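Alpha-L-arabinofuranosidase B (Aspergillus kawachii, PDB 6SXT) hydrolyses terminal non-reducing alpha-L-arabinofuranosyl residues in the side chains of arabinoxylan, L-arabinan and arabinogalactan, helping to degrade plant hemicellulose. Local coordinates at residues A107-A119 / V313-G325. Residues are numbered along the deposited sequence; the frame is centred on the assembly and turned at random.
Sequences AIGAPVTLNGQKA and VAAKYVVGSLVSG
Leu114 lays its CD1 methyl over one face of the Tyr317 ring, toward the rim, in a CH-pi contact 4.0 Å from the ring centroid. The two side chains run alongside each other from a non-hydrogen-bonded pair of the antiparallel sheet of the concanavalin-like catalytic domain, in which strand 317-319 follows the domain's last helix and lines the edge of the 111-114/117-124 beta hairpin. With CG anti to the carbonyl carbon (chi1 -84°), the Tyr317 ring lies alongside Leu114, and its OH is hydrogen-bonded to Glu292 and Thr22, while Phe227 and Tyr291 also meet the ring. Farther along, at the start of the arabinose-binding domain, Leu322 crosses Pro111 at about a right angle, its CD2 3.6 Å from Pro111 CD. Gly320, between these two apolar patches, packs its backbone against the strand, CA 3.8 Å from Val112 CA; its N donates to Pro111 O from well above the carbonyl plane. Thr113 and Val318 form the hydrogen-bonded pair, with Thr113 N to Val318 O at 2.8 Å and the return bond from Val318 N lying in the plane of the Thr113 carbonyl. Beyond them, Asn115 N, in the type I' turn of the hairpin, binds Lys316 O at 3.0 Å, and the extended Lys316 chain runs beside the Asn115 amide. Waters complete the polar rim: one bridges Lys118 NZ and Ser321 O, and Thr113 OG1, on the face shared with Val318, holds two more, each at 2.7 Å, one linking it to Val319 O and the other to Gly116 N and Lys316 O.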
loop_
_atom_site.group_PDB
_atom_site.type_symbol
_atom_site.label_atom_id
_atom_site.label_comp_id
_atom_site.label_asym_id
_atom_site.label_seq_id
_atom_site.Cartn_x
_atom_site.Cartn_y
_atom_site.Cartn_z
ATOM N N ALA A 107 -7.092 2.667 5.420
ATOM C CA ALA A 107 -8.023 3.060 4.353
ATOM C C ALA A 107 -7.606 4.345 3.649
ATOM O O ALA A 107 -8.169 4.641 2.596
ATOM C CB ALA A 107 -9.370 3.250 4.955
ATOM N N ILE A 108 -6.562 5.059 4.090
ATOM C CA ILE A 108 -6.309 6.446 3.603
ATOM C C ILE A 108 -4.881 6.643 3.110
ATOM O O ILE A 108 -4.506 7.800 2.886
ATOM C CB ILE A 108 -6.677 7.504 4.665
ATOM C CG1 ILE A 108 -5.904 7.375 5.981
ATOM C CG2 ILE A 108 -8.170 7.463 4.902
ATOM C CD1 ILE A 108 -6.005 8.525 6.919
ATOM N N GLY A 109 -4.113 5.589 2.917
ATOM C CA GLY A 109 -2.736 5.777 2.459
ATOM C C GLY A 109 -2.604 6.005 0.966
ATOM O O GLY A 109 -1.521 6.390 0.523
ATOM N N ALA A 110 -3.655 5.789 0.172
ATOM C CA ALA A 110 -3.546 5.847 -1.294
ATOM C C ALA A 110 -4.722 6.605 -1.895
ATOM O O ALA A 110 -5.464 6.072 -2.721
ATOM C CB ALA A 110 -3.429 4.470 -1.861
ATOM N N PRO A 111 -4.874 7.883 -1.567
ATOM C CA PRO A 111 -5.918 8.695 -2.182
ATOM C C PRO A 111 -5.595 8.920 -3.658
ATOM O O PRO A 111 -4.442 9.184 -4.038
ATOM C CB PRO A 111 -5.888 10.027 -1.434
ATOM C CG PRO A 111 -4.417 10.127 -0.972
ATOM C CD PRO A 111 -4.032 8.694 -0.641
ATOM N N VAL A 112 -6.622 8.885 -4.476
ATOM C CA VAL A 112 -6.575 9.162 -5.921
ATOM C C VAL A 112 -7.836 9.940 -6.291
ATOM O O VAL A 112 -8.772 10.002 -5.473
ATOM C CB VAL A 112 -6.462 7.885 -6.763
ATOM C CG1 VAL A 112 -5.113 7.219 -6.527
ATOM C CG2 VAL A 112 -7.650 6.970 -6.493
ATOM N N THR A 113 -7.879 10.407 -7.527
ATOM C CA THR A 113 -9.145 10.719 -8.171
ATOM C C THR A 113 -9.264 9.847 -9.396
ATOM O O THR A 113 -8.236 9.541 -10.053
ATOM C CB THR A 113 -9.369 12.202 -8.493
ATOM O OG1 THR A 113 -8.286 12.666 -9.314
ATOM C CG2 THR A 113 -9.504 13.042 -7.243
ATOM N N LEU A 114 -10.484 9.447 -9.701
ATOM C CA LEU A 114 -10.844 8.769 -10.974
ATOM C C LEU A 114 -11.768 9.727 -11.721
ATOM O O LEU A 114 -12.869 10.030 -11.176
ATOM C CB LEU A 114 -11.522 7.424 -10.704
ATOM C CG LEU A 114 -10.594 6.226 -10.527
ATOM C CD1 LEU A 114 -9.769 6.353 -9.257
ATOM C CD2 LEU A 114 -11.426 4.954 -10.456
ATOM N N ASN A 115 -11.266 10.283 -12.809
ATOM C CA ASN A 115 -11.972 11.350 -13.586
ATOM C C ASN A 115 -12.513 12.434 -12.639
ATOM O O ASN A 115 -13.703 12.867 -12.789
ATOM C CB ASN A 115 -13.094 10.752 -14.382
ATOM C CG ASN A 115 -13.517 11.608 -15.585
ATOM O OD1 ASN A 115 -12.890 12.618 -15.928
ATOM N ND2 ASN A 115 -14.612 11.190 -16.173
ATOM N N GLY A 116 -11.700 12.845 -11.698
ATOM C CA GLY A 116 -11.965 13.950 -10.766
ATOM C C GLY A 116 -12.713 13.604 -9.499
ATOM O O GLY A 116 -12.866 14.528 -8.665
ATOM N N GLN A 117 -13.152 12.367 -9.308
ATOM C CA GLN A 117 -13.889 11.922 -8.122
ATOM C C GLN A 117 -12.905 11.185 -7.210
ATOM O O GLN A 117 -12.203 10.272 -7.673
ATOM C CB GLN A 117 -15.065 11.061 -8.600
ATOM C CG GLN A 117 -15.988 10.657 -7.488
ATOM C CD GLN A 117 -17.288 10.008 -7.970
ATOM O OE1 GLN A 117 -17.810 9.213 -7.195
ATOM N NE2 GLN A 117 -17.777 10.373 -9.155
ATOM N N LYS A 118 -12.878 11.550 -5.937
ATOM C CA LYS A 118 -11.952 10.934 -4.973
ATOM C C LYS A 118 -12.284 9.458 -4.763
ATOM O O LYS A 118 -13.443 9.023 -4.773
ATOM C CB LYS A 118 -11.966 11.684 -3.632
ATOM C CG LYS A 118 -10.698 11.436 -2.820
ATOM C CD LYS A 118 -10.619 12.288 -1.575
ATOM C CE LYS A 118 -9.370 11.990 -0.820
ATOM N NZ LYS A 118 -9.275 12.889 0.324
ATOM N N ALA A 119 -11.228 8.665 -4.612
ATOM C CA ALA A 119 -11.335 7.274 -4.183
ATOM C C ALA A 119 -10.051 6.901 -3.479
ATOM O O ALA A 119 -9.076 7.684 -3.486
ATOM C CB ALA A 119 -11.573 6.356 -5.364
ATOM N N VAL A 313 -7.402 3.613 -18.827
ATOM C CA VAL A 313 -7.000 4.977 -19.211
ATOM C C VAL A 313 -8.247 5.880 -19.108
ATOM O O VAL A 313 -8.136 7.006 -18.562
ATOM C CB VAL A 313 -6.371 5.011 -20.612
ATOM C CG1 VAL A 313 -6.212 6.435 -21.115
ATOM C CG2 VAL A 313 -5.011 4.318 -20.586
ATOM N N ALA A 314 -9.375 5.410 -19.557
ATOM C CA ALA A 314 -10.601 6.259 -19.517
ATOM C C ALA A 314 -11.089 6.469 -18.092
ATOM O O ALA A 314 -11.860 7.436 -17.866
ATOM C CB ALA A 314 -11.676 5.667 -20.386
ATOM N N ALA A 315 -10.728 5.625 -17.145
ATOM C CA ALA A 315 -11.053 5.848 -15.716
ATOM C C ALA A 315 -10.300 7.057 -15.171
ATOM O O ALA A 315 -10.719 7.588 -14.119
ATOM C CB ALA A 315 -10.801 4.631 -14.893
ATOM N N LYS A 316 -9.208 7.480 -15.792
ATOM C CA LYS A 316 -8.471 8.723 -15.479
ATOM C C LYS A 316 -8.004 8.778 -14.021
ATOM O O LYS A 316 -8.368 9.669 -13.241
ATOM C CB LYS A 316 -9.279 9.971 -15.849
ATOM C CG LYS A 316 -9.426 10.108 -17.357
ATOM C CD LYS A 316 -10.367 11.229 -17.771
ATOM C CE LYS A 316 -10.341 11.388 -19.285
ATOM N NZ LYS A 316 -11.305 12.428 -19.718
ATOM N N TYR A 317 -7.107 7.863 -13.687
ATOM C CA TYR A 317 -6.392 7.875 -12.396
ATOM C C TYR A 317 -5.453 9.075 -12.329
ATOM O O TYR A 317 -4.635 9.290 -13.250
ATOM C CB TYR A 317 -5.550 6.609 -12.224
ATOM C CG TYR A 317 -6.260 5.390 -11.683
ATOM C CD1 TYR A 317 -6.876 4.492 -12.501
ATOM C CD2 TYR A 317 -6.319 5.165 -10.319
ATOM C CE1 TYR A 317 -7.558 3.383 -12.002
ATOM C CE2 TYR A 317 -7.014 4.085 -9.808
ATOM C CZ TYR A 317 -7.604 3.157 -10.646
ATOM O OH TYR A 317 -8.269 2.089 -10.104
ATOM N N VAL A 318 -5.558 9.802 -11.252
ATOM C CA VAL A 318 -4.689 10.936 -10.888
ATOM C C VAL A 318 -4.391 10.834 -9.401
ATOM O O VAL A 318 -5.254 10.449 -8.604
ATOM C CB VAL A 318 -5.325 12.284 -11.260
ATOM C CG1 VAL A 318 -4.429 13.449 -10.828
ATOM C CG2 VAL A 318 -5.662 12.326 -12.741
ATOM N N VAL A 319 -3.181 11.225 -9.011
ATOM C CA VAL A 319 -2.795 11.289 -7.587
ATOM C C VAL A 319 -3.782 12.182 -6.835
ATOM O O VAL A 319 -4.142 13.254 -7.347
ATOM C CB VAL A 319 -1.337 11.758 -7.476
ATOM C CG1 VAL A 319 -1.005 12.212 -6.091
ATOM C CG2 VAL A 319 -0.402 10.641 -7.913
ATOM N N GLY A 320 -4.225 11.727 -5.670
ATOM C CA GLY A 320 -5.110 12.466 -4.789
ATOM C C GLY A 320 -4.346 13.205 -3.692
ATOM O O GLY A 320 -3.131 13.008 -3.549
ATOM N N SER A 321 -5.028 14.043 -2.941
ATOM C CA SER A 321 -4.367 14.772 -1.822
ATOM C C SER A 321 -4.146 13.834 -0.637
ATOM O O SER A 321 -5.099 13.217 -0.135
ATOM C CB SER A 321 -5.194 15.956 -1.420
ATOM O OG SER A 321 -4.580 16.578 -0.293
ATOM N N LEU A 322 -2.925 13.820 -0.121
ATOM C CA LEU A 322 -2.569 13.109 1.115
ATOM C C LEU A 322 -2.724 13.993 2.367
ATOM O O LEU A 322 -2.526 13.460 3.459
ATOM C CB LEU A 322 -1.089 12.706 1.004
ATOM C CG LEU A 322 -0.861 11.441 0.179
ATOM C CD1 LEU A 322 0.540 11.370 -0.340
ATOM C CD2 LEU A 322 -1.215 10.174 0.955
ATOM N N VAL A 323 -3.062 15.261 2.225
ATOM C CA VAL A 323 -2.945 16.233 3.336
ATOM C C VAL A 323 -4.301 16.842 3.631
ATOM O O VAL A 323 -5.099 17.087 2.701
ATOM C CB VAL A 323 -1.905 17.299 2.971
ATOM C CG1 VAL A 323 -1.801 18.361 4.049
ATOM C CG2 VAL A 323 -0.581 16.641 2.742
ATOM N N SER A 324 -4.579 17.028 4.897
ATOM C CA SER A 324 -5.723 17.832 5.352
ATOM C C SER A 324 -5.337 18.607 6.603
ATOM O O SER A 324 -4.276 18.315 7.202
ATOM C CB SER A 324 -6.944 16.964 5.601
ATOM O OG SER A 324 -6.790 16.126 6.715
ATOM N N GLY A 325 -6.251 19.473 7.046
ATOM C CA GLY A 325 -6.007 20.254 8.268
ATOM C C GLY A 325 -5.072 21.431 7.992
ATOM O O GLY A 325 -4.748 21.774 6.859
HETATM O O HOH W 1 -8.901 12.053 -11.869
HETATM O O HOH W 2 -6.549 14.371 -8.087
HETATM O O HOH W 3 -6.803 12.030 1.479
#